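Long-range contacts in coenzyme F420-dependent N(5),N(10)-methenyltetrahydromethanopterin reductase-related protein (PDB 6HUY), which binds 5,10-methenyltetrahydrofolate and is related to H2-forming methylenetetrahydromethanopterin dehydrogenase, its physiological role remaining uncertain: residues 77-82 with 101-106; 121-126 with 342-347; 250-255 with 310-315. One frame throughout, in Å; residues are numbered along the deposited sequence.

Contact 1: residues 77-82 with 101-106; sequences EAAKEA and ETILPY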
loop_
_atom_site.group_PDB
_atom_site.type_symbol
_atom_site.label_atom_id
_atom_site.label_comp_id
_atom_site.label_asym_id
_atom_site.label_seq_id
_atom_site.Cartn_x
_atom_site.Cartn_y
_atom_site.Cartn_z
ATOM N N GLU B 77 -28.276 16.194 -25.379
ATOM C CA GLU B 77 -28.506 15.790 -26.762
ATOM C C GLU B 77 -27.470 14.775 -27.217
ATOM O O GLU B 77 -27.799 13.825 -27.934
ATOM C CB GLU B 77 -28.493 17.012 -27.689
ATOM C CG GLU B 77 -29.730 17.862 -27.588
ATOM C CD GLU B 77 -30.978 17.097 -27.998
ATOM O OE1 GLU B 77 -31.026 16.602 -29.152
ATOM O OE2 GLU B 77 -31.895 16.974 -27.153
ATOM N N ALA B 78 -26.210 14.963 -26.822
ATOM C CA ALA B 78 -25.172 14.023 -27.234
ATOM C C ALA B 78 -25.427 12.624 -26.695
ATOM O O ALA B 78 -24.988 11.640 -27.301
ATOM C CB ALA B 78 -23.800 14.510 -26.780
ATOM N N ALA B 79 -26.123 12.507 -25.566
ATOM C CA ALA B 79 -26.343 11.191 -24.974
ATOM C C ALA B 79 -27.484 10.436 -25.635
ATOM O O ALA B 79 -27.535 9.202 -25.538
ATOM C CB ALA B 79 -26.636 11.305 -23.473
ATOM N N LYS B 80 -28.408 11.142 -26.280
ATOM C CA LYS B 80 -29.561 10.477 -26.865
ATOM C C LYS B 80 -29.111 9.505 -27.950
ATOM O O LYS B 80 -28.263 9.829 -28.784
ATOM C CB LYS B 80 -30.532 11.521 -27.412
ATOM C CG LYS B 80 -31.136 12.421 -26.320
ATOM C CD LYS B 80 -32.091 13.472 -26.894
ATOM C CE LYS B 80 -32.741 14.311 -25.801
ATOM N NZ LYS B 80 -33.643 15.343 -26.368
ATOM N N GLU B 81 -29.638 8.290 -27.898
ATOM C CA GLU B 81 -29.318 7.217 -28.836
ATOM C C GLU B 81 -27.845 6.779 -28.802
ATOM O O GLU B 81 -27.417 6.011 -29.670
ATOM C CB GLU B 81 -29.720 7.608 -30.269
ATOM C CG GLU B 81 -31.233 7.769 -30.461
ATOM C CD GLU B 81 -31.999 6.487 -30.166
ATOM O OE1 GLU B 81 -32.968 6.535 -29.373
ATOM O OE2 GLU B 81 -31.622 5.425 -30.719
ATOM N N ALA B 82 -27.057 7.217 -27.820
ATOM C CA ALA B 82 -25.681 6.736 -27.689
ATOM C C ALA B 82 -25.640 5.361 -27.022
ATOM O O ALA B 82 -26.268 5.143 -25.978
ATOM C CB ALA B 82 -24.829 7.719 -26.888
ATOM N N GLU B 101 -24.255 11.618 -14.291
ATOM C CA GLU B 101 -25.602 11.760 -13.758
ATOM C C GLU B 101 -26.512 12.524 -14.720
ATOM O O GLU B 101 -27.701 12.206 -14.847
ATOM C CB GLU B 101 -25.542 12.468 -12.409
ATOM C CG GLU B 101 -26.659 12.067 -11.487
ATOM C CD GLU B 101 -26.464 12.584 -10.082
ATOM O OE1 GLU B 101 -25.950 11.807 -9.233
ATOM O OE2 GLU B 101 -26.817 13.766 -9.848
ATOM N N THR B 102 -25.984 13.552 -15.391
ATOM C CA THR B 102 -26.810 14.310 -16.327
ATOM C C THR B 102 -27.252 13.442 -17.498
ATOM O O THR B 102 -28.413 13.509 -17.918
ATOM C CB THR B 102 -26.066 15.544 -16.851
ATOM O OG1 THR B 102 -25.598 16.345 -15.758
ATOM C CG2 THR B 102 -27.003 16.401 -17.682
ATOM N N ILE B 103 -26.342 12.631 -18.049
ATOM C CA ILE B 103 -26.659 11.874 -19.263
ATOM C C ILE B 103 -27.432 10.592 -18.964
ATOM O O ILE B 103 -28.071 10.035 -19.868
ATOM C CB ILE B 103 -25.384 11.537 -20.065
ATOM C CG1 ILE B 103 -24.458 10.606 -19.274
ATOM C CG2 ILE B 103 -24.633 12.821 -20.454
ATOM C CD1 ILE B 103 -23.325 10.038 -20.101
ATOM N N LEU B 104 -27.413 10.127 -17.719
ATOM C CA LEU B 104 -27.960 8.813 -17.387
ATOM C C LEU B 104 -29.352 8.553 -17.954
ATOM O O LEU B 104 -29.554 7.490 -18.560
ATOM C CB LEU B 104 -27.957 8.642 -15.863
ATOM C CG LEU B 104 -28.100 7.194 -15.397
ATOM C CD1 LEU B 104 -26.872 6.377 -15.794
ATOM C CD2 LEU B 104 -28.305 7.164 -13.905
ATOM N N PRO B 105 -30.343 9.435 -17.798
ATOM C CA PRO B 105 -31.688 9.100 -18.288
ATOM C C PRO B 105 -31.858 9.186 -19.802
ATOM O O PRO B 105 -32.919 8.799 -20.310
ATOM C CB PRO B 105 -32.587 10.118 -17.571
ATOM C CG PRO B 105 -31.711 11.262 -17.273
ATOM C CD PRO B 105 -30.317 10.721 -17.086
ATOM N N TYR B 106 -30.857 9.662 -20.537
ATOM C CA TYR B 106 -30.996 9.873 -21.970
ATOM C C TYR B 106 -30.250 8.850 -22.810
ATOM O O TYR B 106 -30.478 8.785 -24.026
ATOM C CB TYR B 106 -30.517 11.282 -22.340
ATOM C CG TYR B 106 -31.297 12.366 -21.633
ATOM C CD1 TYR B 106 -32.503 12.823 -22.142
ATOM C CD2 TYR B 106 -30.838 12.922 -20.451
ATOM C CE1 TYR B 106 -33.227 13.810 -21.495
ATOM C CE2 TYR B 106 -31.553 13.905 -19.802
ATOM C CZ TYR B 106 -32.748 14.342 -20.331
ATOM O OH TYR B 106 -33.456 15.318 -19.693
#
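K80 runs alongside Y106, both side chains heading out in the same direction, where helices 75-79 and 95-103, which flank a Rossmann-like parallel sheet, meet together with the residues after them. Helix 75-79 leads into strand 84-87 of that sheet, and helix 95-103 into strand 112-115. From its CB the lysine sets CG beside the backbone N (chi1 -64°), 4.2 Å from CB of Y106. The chain then runs straight: CD continues the line, CE comes 4.0 Å from CD1 of Y106, oblique to the ring, and the tip arrives at E77, in a salt bridge of 2.5 Å between K80 NZ and E77 OE2. Lysine suits this border because its methylenes pack against the tyrosine while the ammonium reaches a carboxylate at the surface. Deeper in, A79 sends CB toward CB of I103, 3.6 Å away. Its small methyl lets the backbones approach closely, and A79 and I103 both pack on Y6 of strand 2-6. A79 also begins the type II turn that ends at A82; K80 and E81 are its middle residues, and E81 adopts positive phi. A79 O and Y106 O lie 3.3 Å apart as two acceptors with no bond between them, and A79 O takes the turn bond from A82 N. Y106 O instead receives a CA-H...O contact of 3.4 Å from K80 CA, with 161° at the hydrogen.

Contact 2: residues 121-126 with 342-347; sequences ILVLNS and ESWKKF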
loop_
_atom_site.group_PDB
_atom_site.type_symbol
_atom_site.label_atom_id
_atom_site.label_comp_id
_atom_site.label_asym_id
_atom_site.label_seq_id
_atom_site.Cartn_x
_atom_site.Cartn_y
_atom_site.Cartn_z
ATOM N N ILE B 121 -13.960 3.281 -12.119
ATOM C CA ILE B 121 -15.339 3.018 -12.519
ATOM C C ILE B 121 -16.217 2.680 -11.322
ATOM O O ILE B 121 -17.401 3.023 -11.311
ATOM C CB ILE B 121 -15.391 1.906 -13.589
ATOM C CG1 ILE B 121 -16.804 1.783 -14.168
ATOM C CG2 ILE B 121 -14.958 0.584 -13.019
ATOM C CD1 ILE B 121 -17.305 3.056 -14.837
ATOM N N LEU B 122 -15.676 1.999 -10.310
ATOM C CA LEU B 122 -16.499 1.630 -9.162
ATOM C C LEU B 122 -16.860 2.845 -8.325
ATOM O O LEU B 122 -17.947 2.895 -7.740
ATOM C CB LEU B 122 -15.782 0.588 -8.291
ATOM C CG LEU B 122 -16.483 -0.771 -8.256
ATOM C CD1 LEU B 122 -16.458 -1.373 -9.642
ATOM C CD2 LEU B 122 -15.838 -1.690 -7.278
ATOM N N VAL B 123 -15.963 3.825 -8.246
ATOM C CA VAL B 123 -16.283 5.065 -7.560
ATOM C C VAL B 123 -17.403 5.803 -8.293
ATOM O O VAL B 123 -18.359 6.285 -7.670
ATOM C CB VAL B 123 -15.009 5.915 -7.414
ATOM C CG1 VAL B 123 -15.328 7.299 -6.866
ATOM C CG2 VAL B 123 -14.022 5.201 -6.494
ATOM N N LEU B 124 -17.312 5.897 -9.625
ATOM C CA LEU B 124 -18.403 6.477 -10.406
ATOM C C LEU B 124 -19.691 5.699 -10.183
ATOM O O LEU B 124 -20.751 6.280 -9.916
ATOM C CB LEU B 124 -18.053 6.492 -11.899
ATOM C CG LEU B 124 -19.184 6.964 -12.831
ATOM C CD1 LEU B 124 -19.447 8.434 -12.613
ATOM C CD2 LEU B 124 -18.833 6.726 -14.269
ATOM N N ASN B 125 -19.615 4.372 -10.314
ATOM C CA ASN B 125 -20.776 3.521 -10.084
ATOM C C ASN B 125 -21.385 3.768 -8.708
ATOM O O ASN B 125 -22.614 3.796 -8.564
ATOM C CB ASN B 125 -20.376 2.054 -10.249
ATOM C CG ASN B 125 -21.556 1.121 -10.173
ATOM O OD1 ASN B 125 -21.807 0.492 -9.140
ATOM N ND2 ASN B 125 -22.300 1.027 -11.271
ATOM N N SER B 126 -20.542 3.969 -7.686
ATOM C CA SER B 126 -21.052 4.232 -6.343
ATOM C C SER B 126 -21.820 5.542 -6.289
ATOM O O SER B 126 -22.830 5.647 -5.583
ATOM C CB SER B 126 -19.908 4.269 -5.328
ATOM O OG SER B 126 -19.324 2.992 -5.184
ATOM N N GLU B 342 -20.617 4.491 0.432
ATOM C CA GLU B 342 -20.256 5.694 1.157
ATOM C C GLU B 342 -18.755 5.764 1.402
ATOM O O GLU B 342 -18.188 6.858 1.427
ATOM C CB GLU B 342 -21.027 5.770 2.481
ATOM C CG GLU B 342 -22.523 5.982 2.298
ATOM C CD GLU B 342 -22.844 7.135 1.348
ATOM O OE1 GLU B 342 -23.555 6.904 0.347
ATOM O OE2 GLU B 342 -22.368 8.264 1.595
ATOM N N SER B 343 -18.096 4.617 1.545
ATOM C CA SER B 343 -16.650 4.605 1.735
ATOM C C SER B 343 -15.916 5.047 0.476
ATOM O O SER B 343 -14.918 5.777 0.565
ATOM C CB SER B 343 -16.187 3.210 2.150
ATOM O OG SER B 343 -16.642 2.893 3.459
ATOM N N TRP B 344 -16.359 4.590 -0.700
ATOM C CA TRP B 344 -15.749 5.080 -1.938
ATOM C C TRP B 344 -16.026 6.564 -2.135
ATOM O O TRP B 344 -15.133 7.322 -2.534
ATOM C CB TRP B 344 -16.239 4.282 -3.150
ATOM C CG TRP B 344 -15.459 3.043 -3.365
ATOM C CD1 TRP B 344 -14.104 2.938 -3.474
ATOM C CD2 TRP B 344 -15.979 1.724 -3.514
ATOM N NE1 TRP B 344 -13.742 1.627 -3.663
ATOM C CE2 TRP B 344 -14.874 0.860 -3.702
ATOM C CE3 TRP B 344 -17.263 1.188 -3.508
ATOM C CZ2 TRP B 344 -15.023 -0.510 -3.869
ATOM C CZ3 TRP B 344 -17.413 -0.154 -3.668
ATOM C CH2 TRP B 344 -16.296 -1.002 -3.845
ATOM N N LYS B 345 -17.250 7.006 -1.841
ATOM C CA LYS B 345 -17.547 8.428 -1.961
ATOM C C LYS B 345 -16.712 9.252 -0.990
ATOM O O LYS B 345 -16.178 10.301 -1.363
ATOM C CB LYS B 345 -19.045 8.672 -1.758
ATOM C CG LYS B 345 -19.904 8.027 -2.861
ATOM C CD LYS B 345 -21.251 8.701 -3.023
ATOM C CE LYS B 345 -22.321 8.058 -2.157
ATOM N NZ LYS B 345 -23.372 9.051 -1.809
ATOM N N LYS B 346 -16.564 8.788 0.254
ATOM C CA LYS B 346 -15.764 9.534 1.223
ATOM C C LYS B 346 -14.296 9.555 0.828
ATOM O O LYS B 346 -13.592 10.535 1.098
ATOM C CB LYS B 346 -15.912 8.937 2.627
ATOM C CG LYS B 346 -17.106 9.426 3.410
ATOM C CD LYS B 346 -16.951 10.906 3.791
ATOM C CE LYS B 346 -18.234 11.693 3.566
ATOM N NZ LYS B 346 -17.958 13.157 3.388
ATOM N N PHE B 347 -13.810 8.476 0.215
ATOM C CA PHE B 347 -12.433 8.458 -0.252
ATOM C C PHE B 347 -12.189 9.601 -1.230
ATOM O O PHE B 347 -11.239 10.379 -1.079
ATOM C CB PHE B 347 -12.133 7.107 -0.890
ATOM C CG PHE B 347 -10.806 7.037 -1.558
ATOM C CD1 PHE B 347 -9.655 7.368 -0.871
ATOM C CD2 PHE B 347 -10.703 6.633 -2.883
ATOM C CE1 PHE B 347 -8.412 7.303 -1.499
ATOM C CE2 PHE B 347 -9.461 6.558 -3.516
ATOM C CZ PHE B 347 -8.319 6.894 -2.821
#
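W344 turns its indole toward L122, V123 and S126 where helices 121-135 and 333-354 pack, the segment axes approaching to 8.9 Å and crossing at -111°. The apolar contacts divide the indole between two branched side chains. L122 CD2 lies 3.5 Å from CH2 of W344 on the six-membered ring, while V123 CG2 lies 3.8 Å from W344 CD1 on the pyrrole part. A broad, rigid tryptophan suits this place because it can span a full turn of the facing helix.

The polar contacts nearest the packing stay within each helix, while W344 NE1 makes a weak hydrogen bond to S317 of the other subunit. S126 OG sits beside its backbone N (chi1 -67°) and donates to L122 O at 2.9 Å; S126 N reaches the same oxygen from the opposite face of its plane. That hydroxyl also packs 3.2 Å from W344 CE3. K345 passes S126 with its methylenes and forms a salt bridge to E342.

From the other subunit, Y315 meets W344 edge-to-face and F237 stacks on F347. With the serine's proton committed to its own helix, cohesion between these segments probably rests on van der Waals packing and exclusion of water.

Contact 3: residues 250-255 with 310-315; sequences VTKYGL and PSEPTY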
loop_
_atom_site.group_PDB
_atom_site.type_symbol
_atom_site.label_atom_id
_atom_site.label_comp_id
_atom_site.label_asym_id
_atom_site.label_seq_id
_atom_site.Cartn_x
_atom_site.Cartn_y
_atom_site.Cartn_z
ATOM N N VAL B 250 -1.839 7.649 3.308
ATOM C CA VAL B 250 -2.094 8.680 2.303
ATOM C C VAL B 250 -3.582 9.025 2.261
ATOM O O VAL B 250 -3.959 10.198 2.236
ATOM C CB VAL B 250 -1.572 8.242 0.921
ATOM C CG1 VAL B 250 -2.058 9.197 -0.164
ATOM C CG2 VAL B 250 -0.061 8.205 0.935
ATOM N N THR B 251 -4.445 8.008 2.232
ATOM C CA THR B 251 -5.884 8.232 2.256
ATOM C C THR B 251 -6.275 9.198 3.362
ATOM O O THR B 251 -6.905 10.232 3.117
ATOM C CB THR B 251 -6.621 6.905 2.449
ATOM O OG1 THR B 251 -6.433 6.067 1.304
ATOM C CG2 THR B 251 -8.131 7.137 2.627
ATOM N N LYS B 252 -5.920 8.863 4.603
ATOM C CA LYS B 252 -6.450 9.569 5.764
ATOM C C LYS B 252 -5.674 10.829 6.110
ATOM O O LYS B 252 -6.267 11.797 6.591
ATOM C CB LYS B 252 -6.472 8.646 6.995
ATOM C CG LYS B 252 -7.287 9.237 8.154
ATOM C CD LYS B 252 -7.739 8.211 9.163
ATOM C CE LYS B 252 -8.630 8.841 10.233
ATOM N NZ LYS B 252 -9.990 9.197 9.724
ATOM N N TYR B 253 -4.367 10.848 5.870
ATOM C CA TYR B 253 -3.523 11.943 6.319
ATOM C C TYR B 253 -2.702 12.581 5.203
ATOM O O TYR B 253 -1.979 13.545 5.471
ATOM C CB TYR B 253 -2.568 11.462 7.426
ATOM C CG TYR B 253 -3.221 10.753 8.604
ATOM C CD1 TYR B 253 -4.114 11.417 9.449
ATOM C CD2 TYR B 253 -2.928 9.425 8.881
ATOM C CE1 TYR B 253 -4.699 10.769 10.529
ATOM C CE2 TYR B 253 -3.501 8.774 9.962
ATOM C CZ TYR B 253 -4.386 9.443 10.781
ATOM O OH TYR B 253 -4.948 8.771 11.847
ATOM N N GLY B 254 -2.786 12.081 3.970
ATOM C CA GLY B 254 -2.044 12.661 2.865
ATOM C C GLY B 254 -0.551 12.376 2.959
ATOM O O GLY B 254 -0.066 11.661 3.836
ATOM N N LEU B 255 0.191 12.954 2.011
ATOM C CA LEU B 255 1.623 12.688 1.942
ATOM C C LEU B 255 2.352 13.273 3.144
ATOM O O LEU B 255 3.342 12.697 3.604
ATOM C CB LEU B 255 2.207 13.241 0.637
ATOM C CG LEU B 255 1.755 12.545 -0.656
ATOM C CD1 LEU B 255 2.196 13.345 -1.858
ATOM C CD2 LEU B 255 2.294 11.144 -0.763
ATOM N N PRO B 310 -1.788 14.088 13.797
ATOM C CA PRO B 310 -3.009 13.352 13.431
ATOM C C PRO B 310 -4.142 13.729 14.375
ATOM O O PRO B 310 -4.014 13.601 15.593
ATOM C CB PRO B 310 -2.599 11.883 13.588
ATOM C CG PRO B 310 -1.529 11.907 14.635
ATOM C CD PRO B 310 -0.789 13.215 14.437
ATOM N N SER B 311 -5.243 14.223 13.817
ATOM C CA SER B 311 -6.351 14.662 14.656
ATOM C C SER B 311 -7.306 13.531 15.004
ATOM O O SER B 311 -8.041 13.646 15.987
ATOM C CB SER B 311 -7.127 15.800 13.981
ATOM O OG SER B 311 -7.750 15.350 12.793
ATOM N N GLU B 312 -7.309 12.451 14.233
ATOM C CA GLU B 312 -8.186 11.317 14.464
ATOM C C GLU B 312 -7.372 10.033 14.451
ATOM O O GLU B 312 -6.414 9.912 13.679
ATOM C CB GLU B 312 -9.274 11.215 13.390
ATOM C CG GLU B 312 -10.260 12.366 13.348
ATOM C CD GLU B 312 -11.005 12.398 12.024
ATOM O OE1 GLU B 312 -11.856 11.503 11.793
ATOM O OE2 GLU B 312 -10.709 13.288 11.192
ATOM N N PRO B 313 -7.746 9.049 15.269
ATOM C CA PRO B 313 -7.043 7.768 15.263
ATOM C C PRO B 313 -7.492 6.894 14.100
ATOM O O PRO B 313 -8.501 7.152 13.440
ATOM C CB PRO B 313 -7.439 7.150 16.599
ATOM C CG PRO B 313 -8.821 7.653 16.832
ATOM C CD PRO B 313 -8.876 9.043 16.214
ATOM N N THR B 314 -6.712 5.848 13.849
ATOM C CA THR B 314 -7.042 4.922 12.773
ATOM C C THR B 314 -6.229 3.643 12.942
ATOM O O THR B 314 -5.332 3.548 13.786
ATOM C CB THR B 314 -6.788 5.529 11.385
ATOM O OG1 THR B 314 -7.313 4.659 10.378
ATOM C CG2 THR B 314 -5.313 5.724 11.123
ATOM N N TYR B 315 -6.574 2.649 12.127
ATOM C CA TYR B 315 -5.727 1.487 11.906
ATOM C C TYR B 315 -5.325 1.513 10.445
ATOM O O TYR B 315 -6.175 1.659 9.561
ATOM C CB TYR B 315 -6.431 0.182 12.290
ATOM C CG TYR B 315 -6.589 0.040 13.793
ATOM C CD1 TYR B 315 -5.481 -0.233 14.611
ATOM C CD2 TYR B 315 -7.838 0.196 14.399
ATOM C CE1 TYR B 315 -5.616 -0.336 15.970
ATOM C CE2 TYR B 315 -7.983 0.084 15.750
ATOM C CZ TYR B 315 -6.875 -0.174 16.536
ATOM O OH TYR B 315 -7.023 -0.279 17.885
#
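Y253 reaches from helix 232-262, in the helical C-terminal part of the chain, to the extended loop between helices 299-306 and 320-330, with its hydroxyl against E312 and T314. This is the tight side. Y253 OH donates to the backbone carbonyl E312 O at 2.6 Å; that oxygen lies at the ring edge in the ring plane, and the donor stands 18° from the carbonyl plane. T314, pointing against the tyrosine, brings CG2 to 3.2 Å from Y253 OH, P310 CB approaches the ring obliquely on one side, and K252 CG lies over the other face. Tyrosine suits the helix because it is long enough to reach the loop backbone. P310 and P313, which lack an N-H, suit an extended loop with no helix or strand of its own here.

The methylenes of K252, with CG set away from the backbone N (chi1 -168°), also pack on T314. Its ammonium end is looser, making merely a long salt bridge, 3.6 Å from NZ to exposed E312 OE1. The loop borders the other subunit: P313 packs on L166 of that subunit, to which T314 makes backbone hydrogen bonds. Between the two sides, K252 CD rests 3.6 Å from T314 CB.

Contact 2 is the buried core of the set, whereas contacts 1 and 3 are partly buried, each with a lysine-glutamate pair; contact 2 has one too, but on the margin of an apolar contact. No element is shared between the contacts: contact 1 joins two crossover helices with the residues that follow them, contact 2 packs another helix of that domain against the late helix 333-354, and contact 3 fastens a loop to the long helix 232-262. Contacts 2 and 3 meet, F347 against T251, and both adjoin the other subunit, unlike contact 1. Chemistry follows place: aromatic and aliphatic packing in contact 2, an alanine-isoleucine touch beside a lysine lying along a tyrosine in contact 1, a side-chain-to-backbone bond in contact 3.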